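Local structure of AtxE2 (5TXE) at residues T348-Q352 / C363-S367; D48-A54 / P371-V375; F416-V420 / S440-L444. The protein hydrolyses the isopeptide bond of the lasso peptides astexin-2 and astexin-3, recognising their knotted shape and converting them to linear peptides. The protein carries 1 engineered substitution. All coordinates share one frame. Residue numbers count along the deposited sequence, not the author numbering.

Contact 1 (T348-Q352 / C363-S367)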
# COMPACT_ATOMS: atom_id res chain seq x y z
N THR A 348 -6.51 -6.14 17.10
CA THR A 348 -5.42 -5.98 16.13
C THR A 348 -6.09 -6.20 14.73
O THR A 348 -7.20 -6.68 14.65
CB THR A 348 -4.29 -6.95 16.45
OG1 THR A 348 -4.75 -8.28 16.34
CG2 THR A 348 -3.84 -6.77 17.86
N GLY A 349 -5.53 -5.66 13.67
CA GLY A 349 -6.15 -5.77 12.38
C GLY A 349 -6.61 -4.43 11.87
O GLY A 349 -6.26 -3.38 12.42
N LEU A 350 -7.38 -4.48 10.81
CA LEU A 350 -7.86 -3.32 10.13
C LEU A 350 -9.31 -3.52 9.76
O LEU A 350 -9.72 -4.64 9.45
CB LEU A 350 -7.06 -3.10 8.84
CG LEU A 350 -5.56 -2.91 8.96
CD1 LEU A 350 -4.78 -3.11 7.65
CD2 LEU A 350 -5.34 -1.51 9.49
N LEU A 351 -10.05 -2.43 9.78
CA LEU A 351 -11.38 -2.37 9.18
C LEU A 351 -11.32 -1.33 8.11
O LEU A 351 -10.93 -0.20 8.37
CB LEU A 351 -12.43 -1.93 10.18
CG LEU A 351 -12.70 -2.83 11.34
CD1 LEU A 351 -13.72 -2.13 12.23
CD2 LEU A 351 -13.24 -4.17 10.89
N GLN A 352 -11.72 -1.70 6.90
CA GLN A 352 -11.51 -0.88 5.74
C GLN A 352 -12.81 -0.66 4.99
O GLN A 352 -13.60 -1.60 4.82
CB GLN A 352 -10.52 -1.63 4.84
CG GLN A 352 -9.17 -1.86 5.49
CD GLN A 352 -8.52 -3.17 5.06
OE1 GLN A 352 -9.20 -4.17 4.84
NE2 GLN A 352 -7.21 -3.19 5.02
N CYS A 363 -17.96 -3.96 6.63
CA CYS A 363 -16.54 -3.62 6.47
C CYS A 363 -15.73 -4.69 5.72
O CYS A 363 -16.04 -5.88 5.80
CB CYS A 363 -15.89 -3.51 7.84
SG CYS A 363 -16.65 -2.31 8.92
N ALA A 364 -14.64 -4.28 5.08
CA ALA A 364 -13.58 -5.25 4.84
C ALA A 364 -12.76 -5.33 6.10
O ALA A 364 -12.64 -4.36 6.82
CB ALA A 364 -12.71 -4.82 3.66
N GLN A 365 -12.13 -6.48 6.36
CA GLN A 365 -11.36 -6.67 7.57
C GLN A 365 -10.24 -7.64 7.30
O GLN A 365 -10.37 -8.55 6.46
CB GLN A 365 -12.26 -7.24 8.66
CG GLN A 365 -11.58 -7.48 10.01
CD GLN A 365 -11.10 -8.90 10.22
OE1 GLN A 365 -11.66 -9.86 9.70
NE2 GLN A 365 -10.08 -9.05 11.04
N GLU A 366 -9.12 -7.46 8.00
CA GLU A 366 -8.00 -8.39 7.93
C GLU A 366 -7.19 -8.36 9.19
O GLU A 366 -7.26 -7.40 9.94
CB GLU A 366 -7.12 -8.09 6.70
CG GLU A 366 -6.59 -6.71 6.63
CD GLU A 366 -5.64 -6.52 5.46
OE1 GLU A 366 -4.54 -7.13 5.53
OE2 GLU A 366 -5.95 -5.73 4.54
N SER A 367 -6.47 -9.44 9.44
CA SER A 367 -5.57 -9.50 10.55
C SER A 367 -4.50 -10.52 10.22
O SER A 367 -4.50 -11.10 9.14
CB SER A 367 -6.33 -9.83 11.85
OG SER A 367 -6.77 -11.16 11.87

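Contact 2 (D48-A54 / P371-V375)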
# COMPACT_ATOMS: atom_id res chain seq x y z
N ASP A 48 -7.98 -11.10 -3.08
CA ASP A 48 -7.99 -9.82 -2.40
C ASP A 48 -9.19 -8.98 -2.87
O ASP A 48 -9.87 -9.31 -3.86
CB ASP A 48 -6.67 -9.05 -2.61
CG ASP A 48 -6.23 -8.20 -1.34
OD1 ASP A 48 -6.97 -8.12 -0.29
OD2 ASP A 48 -5.14 -7.57 -1.42
N ILE A 49 -9.49 -7.94 -2.10
CA ILE A 49 -10.55 -7.00 -2.39
C ILE A 49 -10.01 -5.60 -2.26
O ILE A 49 -9.49 -5.23 -1.20
CB ILE A 49 -11.69 -7.16 -1.35
CG1 ILE A 49 -12.32 -8.54 -1.47
CG2 ILE A 49 -12.74 -6.09 -1.56
CD1 ILE A 49 -13.15 -8.95 -0.27
N GLY A 50 -10.04 -4.84 -3.34
CA GLY A 50 -9.50 -3.46 -3.35
C GLY A 50 -7.98 -3.38 -3.49
O GLY A 50 -7.30 -4.37 -3.65
N THR A 51 -7.44 -2.17 -3.43
CA THR A 51 -6.01 -1.97 -3.65
C THR A 51 -5.20 -2.68 -2.58
O THR A 51 -5.68 -2.97 -1.45
CB THR A 51 -5.69 -0.42 -3.75
OG1 THR A 51 -4.37 -0.19 -4.21
CG2 THR A 51 -5.87 0.30 -2.43
N MET A 52 -3.95 -2.89 -2.93
CA MET A 52 -3.06 -3.67 -2.12
C MET A 52 -3.02 -3.22 -0.68
O MET A 52 -3.16 -4.03 0.21
CB MET A 52 -1.64 -3.61 -2.67
CG MET A 52 -1.53 -4.27 -4.04
SD MET A 52 0.19 -4.44 -4.59
CE MET A 52 1.02 -4.66 -2.99
N SER A 53 -2.82 -1.94 -0.47
CA SER A 53 -2.66 -1.42 0.85
C SER A 53 -3.87 -0.58 1.17
O SER A 53 -3.99 0.51 0.69
CB SER A 53 -1.39 -0.57 0.93
OG SER A 53 -1.35 0.12 2.16
N ALA A 54 -4.78 -1.12 1.96
CA ALA A 54 -6.04 -0.48 2.18
C ALA A 54 -6.16 -0.04 3.62
O ALA A 54 -5.65 -0.69 4.51
CB ALA A 54 -7.15 -1.46 1.90
N PRO A 371 -6.75 -13.09 5.74
CA PRO A 371 -6.72 -12.20 4.57
C PRO A 371 -8.00 -11.42 4.46
O PRO A 371 -8.99 -11.76 5.08
CB PRO A 371 -6.59 -13.13 3.35
CG PRO A 371 -6.56 -14.51 3.88
CD PRO A 371 -6.65 -14.51 5.38
N ARG A 372 -7.98 -10.42 3.63
CA ARG A 372 -9.07 -9.54 3.54
C ARG A 372 -10.40 -10.25 3.20
O ARG A 372 -10.51 -11.02 2.23
CB ARG A 372 -8.76 -8.43 2.54
CG ARG A 372 -9.50 -7.15 2.80
CD ARG A 372 -9.02 -6.03 1.89
NE ARG A 372 -7.67 -5.64 2.27
CZ ARG A 372 -6.82 -5.03 1.46
NH1 ARG A 372 -7.17 -4.72 0.21
NH2 ARG A 372 -5.62 -4.70 1.88
N ARG A 373 -11.41 -9.93 4.01
CA ARG A 373 -12.74 -10.44 3.82
C ARG A 373 -13.74 -9.38 4.25
O ARG A 373 -13.36 -8.33 4.81
CB ARG A 373 -12.90 -11.65 4.71
CG ARG A 373 -12.75 -11.31 6.16
CD ARG A 373 -13.21 -12.40 7.07
NE ARG A 373 -12.92 -12.01 8.43
CZ ARG A 373 -13.16 -12.74 9.53
NH1 ARG A 373 -13.72 -13.95 9.49
NH2 ARG A 373 -12.82 -12.24 10.71
N LEU A 374 -15.00 -9.65 3.97
CA LEU A 374 -16.07 -8.80 4.45
C LEU A 374 -16.68 -9.36 5.74
O LEU A 374 -16.83 -10.56 5.90
CB LEU A 374 -17.16 -8.65 3.41
CG LEU A 374 -17.07 -7.60 2.30
CD1 LEU A 374 -15.70 -7.02 2.11
CD2 LEU A 374 -17.65 -8.15 1.04
N VAL A 375 -17.11 -8.45 6.59
CA VAL A 375 -17.48 -8.70 7.95
C VAL A 375 -18.60 -7.72 8.27
O VAL A 375 -18.69 -6.66 7.62
CB VAL A 375 -16.18 -8.47 8.73
CG1 VAL A 375 -16.17 -7.32 9.69
CG2 VAL A 375 -15.52 -9.75 9.16
O HOH W 1 -5.70 -9.67 1.91

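Contact 3 (F416-V420 / S440-L444)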
# COMPACT_ATOMS: atom_id res chain seq x y z
N PHE A 416 5.69 -1.61 17.82
CA PHE A 416 5.23 -3.00 17.74
C PHE A 416 5.78 -3.67 16.47
O PHE A 416 6.23 -2.97 15.53
CB PHE A 416 3.71 -3.09 17.86
CG PHE A 416 2.95 -2.84 16.56
CD1 PHE A 416 2.55 -1.57 16.20
CD2 PHE A 416 2.60 -3.91 15.73
CE1 PHE A 416 1.81 -1.34 15.04
CE2 PHE A 416 1.89 -3.71 14.56
CZ PHE A 416 1.48 -2.42 14.21
N SER A 417 5.78 -4.99 16.49
CA SER A 417 6.05 -5.80 15.32
C SER A 417 5.51 -7.18 15.56
O SER A 417 5.14 -7.47 16.68
CB SER A 417 7.54 -5.85 15.07
OG SER A 417 8.00 -4.59 14.61
N ASP A 418 5.45 -8.02 14.53
CA ASP A 418 4.94 -9.38 14.67
C ASP A 418 6.04 -10.39 14.45
O ASP A 418 6.83 -10.25 13.55
CB ASP A 418 3.76 -9.62 13.72
CG ASP A 418 2.47 -8.85 14.18
OD1 ASP A 418 2.04 -9.04 15.36
OD2 ASP A 418 1.90 -8.05 13.38
N LEU A 419 6.13 -11.37 15.36
CA LEU A 419 7.03 -12.47 15.27
C LEU A 419 6.24 -13.64 14.72
O LEU A 419 5.17 -13.97 15.21
CB LEU A 419 7.62 -12.77 16.62
CG LEU A 419 8.44 -14.05 16.68
CD1 LEU A 419 9.68 -13.93 15.82
CD2 LEU A 419 8.85 -14.41 18.12
N VAL A 420 6.78 -14.29 13.69
CA VAL A 420 6.13 -15.44 13.11
C VAL A 420 7.06 -16.61 13.23
O VAL A 420 8.23 -16.49 12.87
CB VAL A 420 5.85 -15.19 11.64
CG1 VAL A 420 5.00 -16.29 11.03
CG2 VAL A 420 5.18 -13.82 11.47
N SER A 440 2.82 -3.92 9.47
CA SER A 440 2.37 -5.18 10.00
C SER A 440 1.00 -5.09 10.65
O SER A 440 0.73 -5.80 11.61
CB SER A 440 3.39 -5.74 11.02
OG SER A 440 3.17 -7.15 11.13
N ARG A 441 0.09 -4.28 10.10
CA ARG A 441 -1.21 -4.14 10.75
C ARG A 441 -2.18 -5.22 10.40
O ARG A 441 -3.07 -5.52 11.19
CB ARG A 441 -1.86 -2.79 10.45
CG ARG A 441 -1.01 -1.61 10.89
CD ARG A 441 -1.85 -0.31 10.95
NE ARG A 441 -1.20 0.70 11.76
CZ ARG A 441 -1.49 0.98 13.02
NH1 ARG A 441 -2.43 0.33 13.71
NH2 ARG A 441 -0.82 1.95 13.61
N GLY A 442 -2.02 -5.78 9.20
CA GLY A 442 -3.08 -6.56 8.57
C GLY A 442 -2.57 -7.95 8.35
O GLY A 442 -1.78 -8.46 9.15
N PHE A 443 -3.02 -8.55 7.25
CA PHE A 443 -2.70 -9.93 6.94
C PHE A 443 -1.20 -10.05 6.62
O PHE A 443 -0.66 -9.22 5.93
CB PHE A 443 -3.58 -10.42 5.81
CG PHE A 443 -3.22 -11.75 5.31
CD1 PHE A 443 -3.16 -12.84 6.18
CD2 PHE A 443 -2.87 -11.93 3.94
CE1 PHE A 443 -2.75 -14.11 5.71
CE2 PHE A 443 -2.48 -13.20 3.46
CZ PHE A 443 -2.42 -14.29 4.35
N LEU A 444 -0.55 -11.03 7.19
CA LEU A 444 0.88 -11.28 6.91
C LEU A 444 1.02 -11.91 5.54
O LEU A 444 0.89 -13.13 5.41
CB LEU A 444 1.44 -12.19 7.97
CG LEU A 444 1.42 -11.58 9.40
CD1 LEU A 444 1.90 -12.60 10.40
CD2 LEU A 444 2.23 -10.32 9.53

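Contact 1 (T348-Q352 / C363-S367)
Start with the backbone, where two antiparallel pairs account for four hydrogen bonds. Leu-350 N gives to Glu-366 O at 3.0 Å and Glu-366 N returns to Leu-350 O at 3.2 Å; Gln-352 N reaches Ala-364 O at 2.8 Å and Ala-364 N reaches Gln-352 O at 2.9 Å. Between them Leu-351 and Gln-365 form the non-hydrogen-bonded pair. On the face of Gln-352 and Glu-366 the side chains add a fifth bond, Gln-352 NE2 to Glu-366 OE2 at 2.9 Å. OE2 also meets Arg-372 in a salt bridge, and OE1 accepts from the backbone N of Phe-443. Gln-352 NE2 has a second acceptor in Ala-54 O, while Gln-365 OE1 takes a bond from Arg-373. At Gly-349 an ideal CB would fall 2.6 Å from Glu-366 O, a clash. This is the beta hairpin of strands 350-357 and 360-367, tied further by the Cys-354 to Cys-363 disulfide, in one four-stranded antiparallel blade of the beta-propeller, as in the prolyl oligopeptidase family.

Contact 2 (D48-A54 / P371-V375)
Arg-372 comes first: 148 Å² of it is buried here, and its guanidinium sits inside the bend of segment 48-54. Three backbone carbonyls ring the edge of the group. NH1 gives hydrogen bonds to Ile-49 O and to Thr-51 O, both 2.8 Å away, and NH2 gives one to Met-52 O at 3.0 Å. Ala-54 CB packs over one face, 3.6 Å from Arg-372 NH2. Over the opposite face lies Asp-48, whose OD1 is 3.4 Å from Arg-372 NH1; this salt bridge is one of charge alone, since no N-H points at the oxygen. A water joins the same pair, donating to Asp-48 OD1 and accepting from Arg-372 N, each at 3.0 Å. Ile-49, with 77 Å² covered, supplies the apolar part: its CD1 touches Leu-374 CD1 at 4.0 Å. The remaining NE of Arg-372 goes to Glu-366 in a second salt bridge. Further round the bend, Ser-53 packs on the bound peptide, and the Met-52 side chain comes within about 9 Å of that of His-638, assigned to the charge relay. One charged side chain thus joins the bend to segment 371-375, its buried guanidinium met by three peptide oxygens and flanked by two carboxylates.

Contact 3 (F416-V420 / S440-L444)
This is a buried strand-to-loop contact in the alpha/beta-hydrolase domain: strand 414-421 of the central mixed sheet meets the loop that follows strand 431-436. Phe-416, Asp-418 and Val-420, on the same side of the strand, all point their CA-to-CB bonds toward the loop. The polar link is in the middle, where Ser-440 OG donates to Asp-418 OD2 at 2.7 Å. On the neighbouring strand 401-408, Arg-404 forms a salt bridge with Asp-418 OD1, so both carboxylate oxygens are engaged. At one end Val-420 CG2 packs on Leu-444 CD1, 3.7 Å apart. At the other, the ring of Phe-416 turns its edge to the loop, with CE2 3.8 Å from Ser-440 O and CZ 4.2 Å from Arg-441 CG. Tyr-438, which stabilises the alkoxide intermediate, lies just upstream in this loop, its side chain about 8 Å from that of Ser-440. Around the contact, Phe-416 stacks on His-468, strands 401-408 and 463-467 flank strand 414-421 within the sheet, and helix 454-459 packs against both Val-420 and Leu-444.

Overall arrangement
All three contacts are buried, but they differ in what does the joining. Contact 1 is local sheet pairing within a hairpin, carried largely by backbone hydrogen bonds; contact 2 brings together parts more than 300 residues apart, mainly through one side chain, Arg-372; contact 3 links a strand of the hydrolase sheet to a loop by a single hydrogen bond and apolar packing. Contacts 1 and 2 both reach the same sheet, through the neighbouring strands 360-367 and 373-378, and their centres are 8 Å apart. The carboxylate of Glu-366 is common to all three, spanning the junction with the hydrolase domain. Pro-371 also packs on Phe-443, closing contact 2 onto contact 3.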